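ARO (armadillo repeats only protein) (Plasmodium falciparum Santa Lucia, PDB 5EWP) probably helps move rhoptries to the apical pole of the parasite and attach them there, acting as a protein-binding scaffold built of armadillo repeats. Local coordinates at residues A[48-52]-A[106-110]; A[88-92]-A[123-129]; A[130-134]-A[165-171]; A[133-137]-A[148-152]; A[153-157]-A[200-204]. All coordinates share one frame; numbering follows the deposited sequence.

In the fold
All five contacts lie in one right-handed superhelical armadillo solenoid; interaction 1 brings in a loop, the others join helices and the turns that end them. Interactions 1 and 2 alternate along the chain, their centres about 17 Å apart, and meet where helices 87-95 and 100-113 pack together. Interactions 3 and 4 start from the same helix, 130-136, with centres only about 8 Å apart: one runs to helix 160-168, the other inward to helix 142-156. Interaction 5 extends from helix 142-156 to helix 192-205, its centre about 21 Å from that of interaction 1, and crosses interaction 3 along the chain. Each contact touches the next, so the core runs continuously, as suits an elongated scaffold.

Interaction 1 of 5, residues A[48-52]-A[106-110]; sequences MHPWA and AVVAL
Apolar packing carries the contact between His49, Trp51 and Ala52 of a loop and the two valines of helix 100-113. Val108 is the focus: its CG2 methyl lies 3.6 Å from His49 NE2 and 3.7 Å from Trp51 CZ2, so one branch fills the corner between the two rings, with Ala52 CB more distant at 4.3 Å. Compact, branched valine offers a methyl that both rings can touch. Trp51 CH2 brings the far rim of the indole to Val107 CG1, 4.0 Å away and near the ring plane, the two side chains crossing at about a right angle.

The hydrogen bonds stay within the loop and hold its turn. His49 ND1 accepts the backbone N-H groups of both Trp51 and Ala52, each at 3.0 Å from its N and nearly straight, although both donors are tilted from the imidazole plane. Histidine thus ties the turn together and fixes its own ring, whose CE1 lies over a face of the indole, toward its rim. His104 adds an edge-to-face partner for Trp51, and Met144 also touches it. A loop between helices 28-34 and 58-70 is here laid against the later helix 100-113 of the armadillo solenoid.

Interaction 2 of 5, residues A[88-92]-A[123-129]; sequences IAVFI and CMFESGA
Ile88 and Ile92 reach toward helix 118-126 and the turn that follows it through the same torsions: in each, CG1 lies opposite the carbonyl carbon (chi1 -71° and -69°) and the chain then runs extended to CD1, which projects toward the neighbour. One turn apart on helix 87-95, they pack this helix of the armadillo solenoid against the last turn of helix 118-126 and the Schellman motif that ends it.

Ile88 packs on the helix itself. Its CD1 lies 3.6 Å from Cys123 CB, while its other branch, CG2, approaches Met124 CG at 3.8 Å, the two side chains crossing at about a right angle. Beta-branching lets one isoleucine serve two neighbours at once. The unbranched methionine runs on, extended, into the interior, where it meets Leu113, Thr151 and Ile155.

The end of the helix is held by its own polar groups. Ser127 OG donates to Cys123 O at 2.7 Å, folding the hydroxyl back onto the preceding turn, and the N-H of the same serine makes a weak bond to that oxygen. Gly128 has the positive phi of the Schellman motif, readily taken by a residue without a side chain. The motif is closed by Ala129 N bonding to Met124 O at 3.1 Å and Gly128 N to Phe125 O at 3.2 Å. Its turn sets two small side chains around a single methyl: Ile92 CD1 lies 3.5 Å from Ser127 CB, tighter than usual, and 3.7 Å from Ala129 CB.

Interaction 3 of 5, residues A[130-134]-A[165-171]; sequences LPYLI and EFLKLGG
Phe166 O is gripped by two backbone N-H groups: Gly171 N at 2.8 Å, and Leu169 N at 3.3 Å in a weak bond. With Gly170 N bonding to Leu167 O, the first of these completes a Schellman motif at the end of helix 160-168. Gly170 has the positive phi that the motif needs and also stands at the N-cap position of helix 171-177, so the chain turns from one helix straight into the next.

Ile134 fits into the surface made by this turn. Its CD1 lies 3.6 Å from Phe166 CD1 and 3.6 Å from Leu169 CB, while CG1 meets the ring at CE1, 3.7 Å away. The other branch, CG2, lies 3.9 Å from Gly171 CA. Having no side chain, Gly171 can rest its CA over one face of the Phe166 ring, toward its rim, and still admit the isoleucine. In the armadillo solenoid pairs of such short, closely linked helices alternate with longer ones like 142-156, and here the turn after one helix packs against helix 130-136.

Nearer the surface, Leu169 CD1 fills the notch between Leu130 CB and Pro131 CG, 3.9 Å from each. Proline suits the first turn of helix 130-136, where its lack of an N-H costs no helical bond. Leu130 CD1 approaches Phe166 N and the aliphatic CG of Glu165, whose chain bends at chi2 and turns its carboxylate away from the leucine.

Interaction 4 of 5, residues A[133-137]-A[148-152]; sequences LISGM and CAQTC
Leu133 and Cys148 mark the tight part of this contact, where helices 130-136 and 142-156 come within 5.1 Å between their CA atoms. Cys148 CB presses to 3.2 Å from Leu133 O, and its SG, set opposite the carbonyl carbon by chi1 -75°, turns to Gly136 CA at 3.7 Å. Glycine suits this place: with no side chain, its CA can lie directly against the sulfur.

Leu133 reaches two more residues of helix 142-156, with CB 3.6 Å from Cys152 SG and CD1 3.7 Å from Thr151 CG2, crossing the threonine at about a right angle. Threonine serves two ends: its methyl packs on the leucine, while OG1 bonds to Ala147 O, so the buried hydroxyl is satisfied within its own helix.

Met137 SD also packs closely, 3.7 Å from Ala149 CB. Looser contacts surround Cys152 SG on this side: a bend at chi3 carries Met137 CE only to 4.1 Å from that sulfur, and Ile134 CG1 touches it from the same distance. Leu175 and Phe166 help enclose the methionine. Solvent lies behind the helix, where Ser135 faces away and is exposed.

No hydrogen bond crosses between the segments. Cohesion therefore comes from shape and dispersion: small, polarisable thiols and a flexible thioether fill a buried interface in the core of the armadillo solenoid.

Interaction 5 of 5, residues A[153-157]-A[200-204]; sequences RNIFV and HLEDF
Residues 153-157, at the end of helix 142-156, approach helix 192-205 to 6.0 Å between the CA atoms of Arg153 and His200, and to 6.5 Å between those of Val157 and Asp203. On the more open side, Arg153 and Asp203 form a salt bridge. Arg153 NE donates to Asp203 OD2 at 2.8 Å (N-H...O 150°), meeting the oxygen on its anti side and somewhat out of the carboxylate plane; Arg153 NH2 adds a weak bond to the same atom at 3.2 Å. Arg153 NH1 binds Asn154 OD1 at 2.9 Å, in the guanidinium plane, which, with the salt bridge, helps fix the rotation of the group. The bent arginine chain also lays CG 3.6 Å from His200 ND1, and Val157 CG1 runs alongside Asp203 CB.

Deeper in, Phe156 has CG between its backbone N and carbonyl carbon (chi1 65°), folding the ring over Arg153 CA. The opposite face receives the edge of Phe204 in a T-shaped pair, centroids 5.6 Å apart and planes at 87°. Phe166 touches both rings, and Lys163 bonds to the carbonyls of Asp203 and Phe204. A T-shaped aromatic pair edged by a salt bridge here joins two long helices of the armadillo solenoid.

Interaction 1 of 5, residues A[48-52]-A[106-110]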
# COMPACT_ATOMS: atom_id res chain seq x y z
N MET A 48 -15.76 7.39 5.39
CA MET A 48 -14.79 8.40 4.95
C MET A 48 -13.95 7.96 3.76
O MET A 48 -13.20 8.76 3.21
CB MET A 48 -13.86 8.79 6.11
CG MET A 48 -14.52 8.91 7.47
SD MET A 48 -13.35 9.11 8.84
CE MET A 48 -12.42 10.55 8.27
N HIS A 49 -14.08 6.71 3.34
CA HIS A 49 -13.12 6.10 2.43
C HIS A 49 -13.79 4.90 1.78
O HIS A 49 -14.62 4.26 2.41
CB HIS A 49 -11.84 5.71 3.20
CG HIS A 49 -10.78 5.10 2.35
ND1 HIS A 49 -10.80 3.78 1.95
CD2 HIS A 49 -9.65 5.63 1.82
CE1 HIS A 49 -9.73 3.53 1.22
NE2 HIS A 49 -9.02 4.64 1.12
N PRO A 50 -13.45 4.61 0.51
CA PRO A 50 -14.20 3.55 -0.18
C PRO A 50 -14.01 2.12 0.33
O PRO A 50 -14.90 1.31 0.09
CB PRO A 50 -13.71 3.67 -1.63
CG PRO A 50 -12.43 4.40 -1.57
CD PRO A 50 -12.48 5.28 -0.37
N TRP A 51 -12.92 1.80 1.02
CA TRP A 51 -12.76 0.43 1.50
C TRP A 51 -12.21 0.29 2.93
O TRP A 51 -12.39 -0.75 3.55
CB TRP A 51 -11.88 -0.38 0.52
CG TRP A 51 -10.49 0.12 0.30
CD1 TRP A 51 -10.04 0.86 -0.77
CD2 TRP A 51 -9.35 -0.11 1.14
NE1 TRP A 51 -8.68 1.12 -0.62
CE2 TRP A 51 -8.24 0.53 0.54
CE3 TRP A 51 -9.16 -0.79 2.35
CZ2 TRP A 51 -6.96 0.50 1.10
CZ3 TRP A 51 -7.88 -0.81 2.91
CH2 TRP A 51 -6.81 -0.17 2.28
N ALA A 52 -11.54 1.32 3.46
CA ALA A 52 -10.97 1.24 4.81
C ALA A 52 -12.07 1.10 5.86
O ALA A 52 -13.08 1.80 5.79
CB ALA A 52 -10.11 2.46 5.10
N ALA A 106 -3.50 2.81 8.39
CA ALA A 106 -2.04 2.82 8.21
C ALA A 106 -1.64 2.47 6.78
O ALA A 106 -0.75 3.09 6.22
CB ALA A 106 -1.37 1.84 9.21
N VAL A 107 -2.30 1.48 6.20
CA VAL A 107 -2.03 1.13 4.81
C VAL A 107 -2.38 2.29 3.87
O VAL A 107 -1.58 2.65 3.00
CB VAL A 107 -2.83 -0.13 4.39
CG1 VAL A 107 -2.83 -0.29 2.88
CG2 VAL A 107 -2.24 -1.36 5.07
N VAL A 108 -3.55 2.89 4.05
CA VAL A 108 -3.92 4.04 3.23
C VAL A 108 -2.89 5.18 3.37
O VAL A 108 -2.41 5.72 2.36
CB VAL A 108 -5.33 4.56 3.57
CG1 VAL A 108 -5.61 5.87 2.82
CG2 VAL A 108 -6.37 3.48 3.23
N ALA A 109 -2.53 5.52 4.61
CA ALA A 109 -1.55 6.60 4.84
C ALA A 109 -0.22 6.30 4.17
O ALA A 109 0.34 7.14 3.46
CB ALA A 109 -1.31 6.84 6.33
N LEU A 110 0.29 5.10 4.40
CA LEU A 110 1.60 4.72 3.85
C LEU A 110 1.56 4.68 2.33
O LEU A 110 2.54 5.04 1.67
CB LEU A 110 2.06 3.37 4.42
CG LEU A 110 2.45 3.41 5.90
CD1 LEU A 110 2.57 2.01 6.45
CD2 LEU A 110 3.78 4.16 6.11

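Interaction 2 of 5, residues A[88-92]-A[123-129]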
# COMPACT_ATOMS: atom_id res chain seq x y z
N ILE A 88 5.98 7.64 10.00
CA ILE A 88 6.10 6.35 9.33
C ILE A 88 6.27 5.21 10.34
O ILE A 88 5.64 4.16 10.21
CB ILE A 88 7.26 6.37 8.28
CG1 ILE A 88 6.83 7.23 7.09
CG2 ILE A 88 7.58 4.95 7.81
CD1 ILE A 88 7.95 7.52 6.08
N ALA A 89 7.11 5.42 11.36
CA ALA A 89 7.27 4.40 12.41
C ALA A 89 5.94 4.15 13.15
O ALA A 89 5.60 3.02 13.47
CB ALA A 89 8.34 4.82 13.41
N VAL A 90 5.21 5.23 13.36
CA VAL A 90 3.91 5.15 14.03
C VAL A 90 2.91 4.34 13.20
O VAL A 90 2.19 3.50 13.74
CB VAL A 90 3.39 6.56 14.34
CG1 VAL A 90 1.93 6.51 14.77
CG2 VAL A 90 4.25 7.21 15.43
N PHE A 91 2.87 4.56 11.89
CA PHE A 91 1.98 3.77 11.03
C PHE A 91 2.40 2.30 10.99
O PHE A 91 1.56 1.41 10.96
CB PHE A 91 1.95 4.33 9.60
CG PHE A 91 1.30 5.68 9.50
CD1 PHE A 91 0.09 5.93 10.13
CD2 PHE A 91 1.90 6.70 8.77
CE1 PHE A 91 -0.51 7.18 10.04
CE2 PHE A 91 1.30 7.95 8.68
CZ PHE A 91 0.10 8.18 9.32
N ILE A 92 3.70 2.02 10.97
CA ILE A 92 4.12 0.62 10.95
C ILE A 92 3.67 -0.08 12.22
O ILE A 92 3.25 -1.24 12.19
CB ILE A 92 5.65 0.51 10.75
CG1 ILE A 92 5.99 0.95 9.32
CG2 ILE A 92 6.10 -0.93 10.96
CD1 ILE A 92 7.48 1.12 9.03
N CYS A 123 12.56 5.50 4.19
CA CYS A 123 12.19 5.38 5.60
C CYS A 123 11.31 4.16 5.85
O CYS A 123 11.48 3.44 6.84
CB CYS A 123 11.49 6.65 6.07
SG CYS A 123 11.11 6.65 7.83
N MET A 124 10.36 3.90 4.95
CA MET A 124 9.51 2.72 5.11
C MET A 124 10.34 1.46 5.05
O MET A 124 10.13 0.55 5.85
CB MET A 124 8.42 2.67 4.05
CG MET A 124 7.44 3.81 4.17
SD MET A 124 6.19 3.68 2.89
CE MET A 124 5.56 5.35 2.96
N PHE A 125 11.30 1.40 4.13
CA PHE A 125 12.11 0.20 4.05
C PHE A 125 12.90 0.02 5.34
O PHE A 125 12.91 -1.06 5.94
CB PHE A 125 13.08 0.22 2.87
CG PHE A 125 13.88 -1.03 2.77
CD1 PHE A 125 13.36 -2.14 2.12
CD2 PHE A 125 15.12 -1.14 3.39
CE1 PHE A 125 14.09 -3.32 2.06
CE2 PHE A 125 15.84 -2.32 3.35
CZ PHE A 125 15.33 -3.40 2.68
N GLU A 126 13.56 1.09 5.76
CA GLU A 126 14.47 1.02 6.89
C GLU A 126 13.74 0.80 8.21
O GLU A 126 14.32 0.30 9.17
CB GLU A 126 15.32 2.29 6.95
CG GLU A 126 16.29 2.35 5.78
CD GLU A 126 17.23 3.54 5.81
OE1 GLU A 126 17.04 4.43 6.66
OE2 GLU A 126 18.17 3.59 4.97
N SER A 127 12.45 1.12 8.23
CA SER A 127 11.68 1.00 9.45
C SER A 127 10.92 -0.32 9.52
O SER A 127 10.21 -0.57 10.50
CB SER A 127 10.73 2.19 9.59
OG SER A 127 11.43 3.42 9.55
N GLY A 128 11.06 -1.16 8.49
CA GLY A 128 10.52 -2.51 8.52
C GLY A 128 9.09 -2.72 8.01
O GLY A 128 8.42 -3.66 8.41
N ALA A 129 8.65 -1.86 7.10
CA ALA A 129 7.28 -1.93 6.59
C ALA A 129 7.03 -3.14 5.69
O ALA A 129 5.91 -3.62 5.63
CB ALA A 129 6.93 -0.67 5.82

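Interaction 3 of 5, residues A[130-134]-A[165-171]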
# COMPACT_ATOMS: atom_id res chain seq x y z
N LEU A 130 8.04 -3.61 4.95
CA LEU A 130 7.78 -4.58 3.89
C LEU A 130 7.05 -5.87 4.31
O LEU A 130 6.11 -6.27 3.63
CB LEU A 130 9.09 -4.96 3.17
CG LEU A 130 9.58 -4.08 2.03
CD1 LEU A 130 10.75 -4.77 1.31
CD2 LEU A 130 8.47 -3.72 1.03
N PRO A 131 7.47 -6.52 5.42
CA PRO A 131 6.76 -7.77 5.76
C PRO A 131 5.26 -7.56 5.97
O PRO A 131 4.45 -8.42 5.58
CB PRO A 131 7.43 -8.21 7.07
CG PRO A 131 8.77 -7.60 7.04
CD PRO A 131 8.61 -6.27 6.32
N TYR A 132 4.89 -6.42 6.56
CA TYR A 132 3.48 -6.12 6.82
C TYR A 132 2.76 -5.83 5.52
O TYR A 132 1.64 -6.29 5.30
CB TYR A 132 3.35 -4.94 7.78
CG TYR A 132 4.02 -5.19 9.10
CD1 TYR A 132 3.41 -5.98 10.06
CD2 TYR A 132 5.29 -4.69 9.36
CE1 TYR A 132 4.03 -6.24 11.27
CE2 TYR A 132 5.92 -4.95 10.57
CZ TYR A 132 5.28 -5.72 11.52
OH TYR A 132 5.89 -5.98 12.72
N LEU A 133 3.40 -5.07 4.64
CA LEU A 133 2.78 -4.74 3.37
C LEU A 133 2.64 -5.97 2.49
O LEU A 133 1.65 -6.12 1.76
CB LEU A 133 3.58 -3.66 2.66
CG LEU A 133 3.64 -2.30 3.38
CD1 LEU A 133 4.67 -1.43 2.71
CD2 LEU A 133 2.28 -1.63 3.37
N ILE A 134 3.63 -6.87 2.54
CA ILE A 134 3.55 -8.10 1.76
C ILE A 134 2.44 -8.99 2.28
O ILE A 134 1.68 -9.58 1.51
CB ILE A 134 4.90 -8.87 1.79
CG1 ILE A 134 5.93 -8.11 0.95
CG2 ILE A 134 4.73 -10.28 1.23
CD1 ILE A 134 7.37 -8.62 1.11
N GLU A 165 15.31 -8.02 -0.61
CA GLU A 165 14.58 -8.22 0.63
C GLU A 165 13.12 -8.58 0.33
O GLU A 165 12.55 -9.51 0.93
CB GLU A 165 14.68 -6.97 1.51
CG GLU A 165 13.84 -6.98 2.79
CD GLU A 165 14.38 -7.88 3.90
OE1 GLU A 165 15.34 -8.65 3.66
OE2 GLU A 165 13.85 -7.82 5.02
N PHE A 166 12.51 -7.86 -0.62
CA PHE A 166 11.15 -8.15 -1.06
C PHE A 166 11.02 -9.61 -1.51
O PHE A 166 10.10 -10.34 -1.10
CB PHE A 166 10.77 -7.18 -2.19
CG PHE A 166 9.36 -7.37 -2.73
CD1 PHE A 166 8.26 -6.93 -2.00
CD2 PHE A 166 9.15 -7.95 -3.96
CE1 PHE A 166 6.97 -7.09 -2.50
CE2 PHE A 166 7.88 -8.11 -4.48
CZ PHE A 166 6.77 -7.68 -3.74
N LEU A 167 11.98 -10.07 -2.31
CA LEU A 167 12.00 -11.45 -2.79
C LEU A 167 12.15 -12.45 -1.64
O LEU A 167 11.44 -13.46 -1.58
CB LEU A 167 13.12 -11.62 -3.81
CG LEU A 167 13.39 -13.01 -4.40
CD1 LEU A 167 12.16 -13.52 -5.11
CD2 LEU A 167 14.59 -12.93 -5.33
N LYS A 168 13.07 -12.15 -0.73
CA LYS A 168 13.34 -13.00 0.42
C LYS A 168 12.11 -13.18 1.31
O LYS A 168 11.89 -14.24 1.87
CB LYS A 168 14.50 -12.42 1.22
CG LYS A 168 14.90 -13.17 2.47
CD LYS A 168 15.75 -12.28 3.34
CE LYS A 168 16.69 -13.08 4.22
NZ LYS A 168 15.93 -14.00 5.09
N LEU A 169 11.31 -12.12 1.41
CA LEU A 169 10.15 -12.11 2.29
C LEU A 169 8.90 -12.71 1.66
O LEU A 169 7.83 -12.75 2.28
CB LEU A 169 9.85 -10.68 2.73
CG LEU A 169 10.90 -10.03 3.62
CD1 LEU A 169 10.62 -8.53 3.77
CD2 LEU A 169 10.91 -10.72 4.98
N GLY A 170 9.02 -13.18 0.42
CA GLY A 170 7.92 -13.83 -0.25
C GLY A 170 7.09 -12.86 -1.07
O GLY A 170 5.98 -13.18 -1.48
N GLY A 171 7.62 -11.67 -1.29
CA GLY A 171 6.88 -10.65 -2.02
C GLY A 171 6.52 -11.01 -3.45
O GLY A 171 5.47 -10.61 -3.94

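Interaction 4 of 5, residues A[133-137]-A[148-152]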
# COMPACT_ATOMS: atom_id res chain seq x y z
N LEU A 133 3.40 -5.07 4.64
CA LEU A 133 2.78 -4.74 3.37
C LEU A 133 2.64 -5.97 2.49
O LEU A 133 1.65 -6.12 1.76
CB LEU A 133 3.58 -3.66 2.66
CG LEU A 133 3.64 -2.30 3.38
CD1 LEU A 133 4.67 -1.43 2.71
CD2 LEU A 133 2.28 -1.63 3.37
N ILE A 134 3.63 -6.87 2.54
CA ILE A 134 3.55 -8.10 1.76
C ILE A 134 2.44 -8.99 2.28
O ILE A 134 1.68 -9.58 1.51
CB ILE A 134 4.90 -8.87 1.79
CG1 ILE A 134 5.93 -8.11 0.95
CG2 ILE A 134 4.73 -10.28 1.23
CD1 ILE A 134 7.37 -8.62 1.11
N SER A 135 2.32 -9.07 3.60
CA SER A 135 1.23 -9.82 4.21
C SER A 135 -0.12 -9.26 3.76
O SER A 135 -1.07 -10.01 3.49
CB SER A 135 1.36 -9.79 5.74
OG SER A 135 0.44 -10.66 6.36
N GLY A 136 -0.19 -7.93 3.64
CA GLY A 136 -1.40 -7.23 3.23
C GLY A 136 -1.86 -7.54 1.82
O GLY A 136 -3.05 -7.42 1.51
N MET A 137 -0.94 -7.94 0.95
CA MET A 137 -1.33 -8.32 -0.41
C MET A 137 -2.18 -9.59 -0.42
O MET A 137 -2.73 -9.97 -1.45
CB MET A 137 -0.08 -8.52 -1.30
CG MET A 137 0.53 -7.23 -1.79
SD MET A 137 1.84 -7.57 -2.98
CE MET A 137 3.17 -7.95 -1.85
N CYS A 148 -1.31 -2.17 -0.91
CA CYS A 148 -0.10 -2.78 -0.37
C CYS A 148 0.90 -3.09 -1.49
O CYS A 148 2.09 -2.81 -1.35
CB CYS A 148 -0.44 -4.05 0.39
SG CYS A 148 -1.19 -3.72 2.02
N ALA A 149 0.40 -3.62 -2.60
CA ALA A 149 1.26 -3.94 -3.74
C ALA A 149 1.93 -2.69 -4.31
O ALA A 149 3.12 -2.71 -4.60
CB ALA A 149 0.46 -4.66 -4.83
N GLN A 150 1.16 -1.61 -4.44
CA GLN A 150 1.69 -0.35 -4.96
C GLN A 150 2.77 0.21 -4.04
O GLN A 150 3.78 0.70 -4.51
CB GLN A 150 0.58 0.69 -5.13
CG GLN A 150 1.05 2.01 -5.76
CD GLN A 150 1.45 1.86 -7.22
OE1 GLN A 150 2.58 2.18 -7.62
NE2 GLN A 150 0.52 1.36 -8.02
N THR A 151 2.53 0.17 -2.74
CA THR A 151 3.50 0.69 -1.78
C THR A 151 4.79 -0.12 -1.81
O THR A 151 5.90 0.44 -1.79
CB THR A 151 2.90 0.71 -0.36
OG1 THR A 151 1.65 1.38 -0.43
CG2 THR A 151 3.80 1.49 0.60
N CYS A 152 4.65 -1.44 -1.85
CA CYS A 152 5.83 -2.31 -2.02
C CYS A 152 6.63 -1.92 -3.24
O CYS A 152 7.86 -1.84 -3.18
CB CYS A 152 5.43 -3.77 -2.15
SG CYS A 152 4.88 -4.47 -0.58

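Interaction 5 of 5, residues A[153-157]-A[200-204]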
# COMPACT_ATOMS: atom_id res chain seq x y z
N ARG A 153 5.94 -1.71 -4.36
CA ARG A 153 6.63 -1.36 -5.60
C ARG A 153 7.31 -0.01 -5.48
O ARG A 153 8.45 0.17 -5.93
CB ARG A 153 5.66 -1.37 -6.78
CG ARG A 153 6.27 -0.87 -8.11
CD ARG A 153 6.00 0.61 -8.32
NE ARG A 153 6.68 1.12 -9.51
CZ ARG A 153 6.92 2.41 -9.72
NH1 ARG A 153 6.53 3.30 -8.83
NH2 ARG A 153 7.54 2.80 -10.83
N ASN A 154 6.60 0.96 -4.89
CA ASN A 154 7.18 2.30 -4.76
C ASN A 154 8.46 2.27 -3.94
O ASN A 154 9.40 3.04 -4.20
CB ASN A 154 6.15 3.28 -4.15
CG ASN A 154 5.02 3.62 -5.12
OD1 ASN A 154 5.11 3.35 -6.32
ND2 ASN A 154 3.96 4.23 -4.61
N ILE A 155 8.51 1.35 -2.98
CA ILE A 155 9.72 1.13 -2.20
C ILE A 155 10.78 0.36 -2.99
O ILE A 155 11.92 0.82 -3.08
CB ILE A 155 9.41 0.37 -0.88
CG1 ILE A 155 8.58 1.26 0.04
CG2 ILE A 155 10.69 -0.05 -0.17
CD1 ILE A 155 7.82 0.48 1.14
N PHE A 156 10.45 -0.81 -3.55
CA PHE A 156 11.55 -1.66 -4.02
C PHE A 156 12.19 -1.17 -5.31
O PHE A 156 13.32 -1.57 -5.60
CB PHE A 156 11.15 -3.17 -4.13
CG PHE A 156 10.09 -3.52 -5.18
CD1 PHE A 156 10.27 -3.26 -6.53
CD2 PHE A 156 8.97 -4.26 -4.80
CE1 PHE A 156 9.31 -3.64 -7.47
CE2 PHE A 156 8.02 -4.65 -5.73
CZ PHE A 156 8.18 -4.35 -7.05
N VAL A 157 11.53 -0.31 -6.08
CA VAL A 157 12.18 0.16 -7.31
C VAL A 157 13.40 1.04 -7.04
O VAL A 157 14.23 1.23 -7.93
CB VAL A 157 11.23 0.94 -8.22
CG1 VAL A 157 10.10 0.04 -8.71
CG2 VAL A 157 10.67 2.16 -7.52
N HIS A 200 4.04 -4.01 -11.81
CA HIS A 200 4.90 -4.16 -10.65
C HIS A 200 6.00 -5.20 -10.91
O HIS A 200 7.15 -5.00 -10.54
CB HIS A 200 4.08 -4.57 -9.41
CG HIS A 200 3.06 -3.55 -8.98
ND1 HIS A 200 3.18 -2.20 -9.27
CD2 HIS A 200 1.90 -3.68 -8.30
CE1 HIS A 200 2.14 -1.55 -8.77
NE2 HIS A 200 1.35 -2.43 -8.18
N LEU A 201 5.63 -6.32 -11.52
CA LEU A 201 6.58 -7.38 -11.82
C LEU A 201 7.66 -6.90 -12.79
O LEU A 201 8.84 -7.19 -12.61
CB LEU A 201 5.86 -8.60 -12.37
CG LEU A 201 5.04 -9.35 -11.32
CD1 LEU A 201 4.07 -10.35 -11.97
CD2 LEU A 201 5.97 -10.06 -10.32
N GLU A 202 7.25 -6.15 -13.81
CA GLU A 202 8.21 -5.55 -14.73
C GLU A 202 9.18 -4.63 -13.98
O GLU A 202 10.39 -4.68 -14.22
CB GLU A 202 7.49 -4.78 -15.84
CG GLU A 202 6.77 -5.67 -16.84
CD GLU A 202 6.16 -4.88 -17.98
OE1 GLU A 202 5.72 -3.74 -17.75
OE2 GLU A 202 6.11 -5.42 -19.12
N ASP A 203 8.65 -3.81 -13.08
CA ASP A 203 9.47 -2.88 -12.32
C ASP A 203 10.45 -3.58 -11.40
O ASP A 203 11.52 -3.05 -11.08
CB ASP A 203 8.59 -1.90 -11.53
CG ASP A 203 7.88 -0.91 -12.44
OD1 ASP A 203 8.21 -0.88 -13.65
OD2 ASP A 203 7.01 -0.16 -11.97
N PHE A 204 10.07 -4.77 -10.96
CA PHE A 204 10.96 -5.62 -10.17
C PHE A 204 12.10 -6.15 -11.04
O PHE A 204 13.26 -6.13 -10.64
CB PHE A 204 10.18 -6.80 -9.57
CG PHE A 204 11.00 -7.69 -8.69
CD1 PHE A 204 11.26 -7.35 -7.38
CD2 PHE A 204 11.50 -8.90 -9.17
CE1 PHE A 204 12.02 -8.17 -6.55
CE2 PHE A 204 12.24 -9.73 -8.35
CZ PHE A 204 12.51 -9.37 -7.04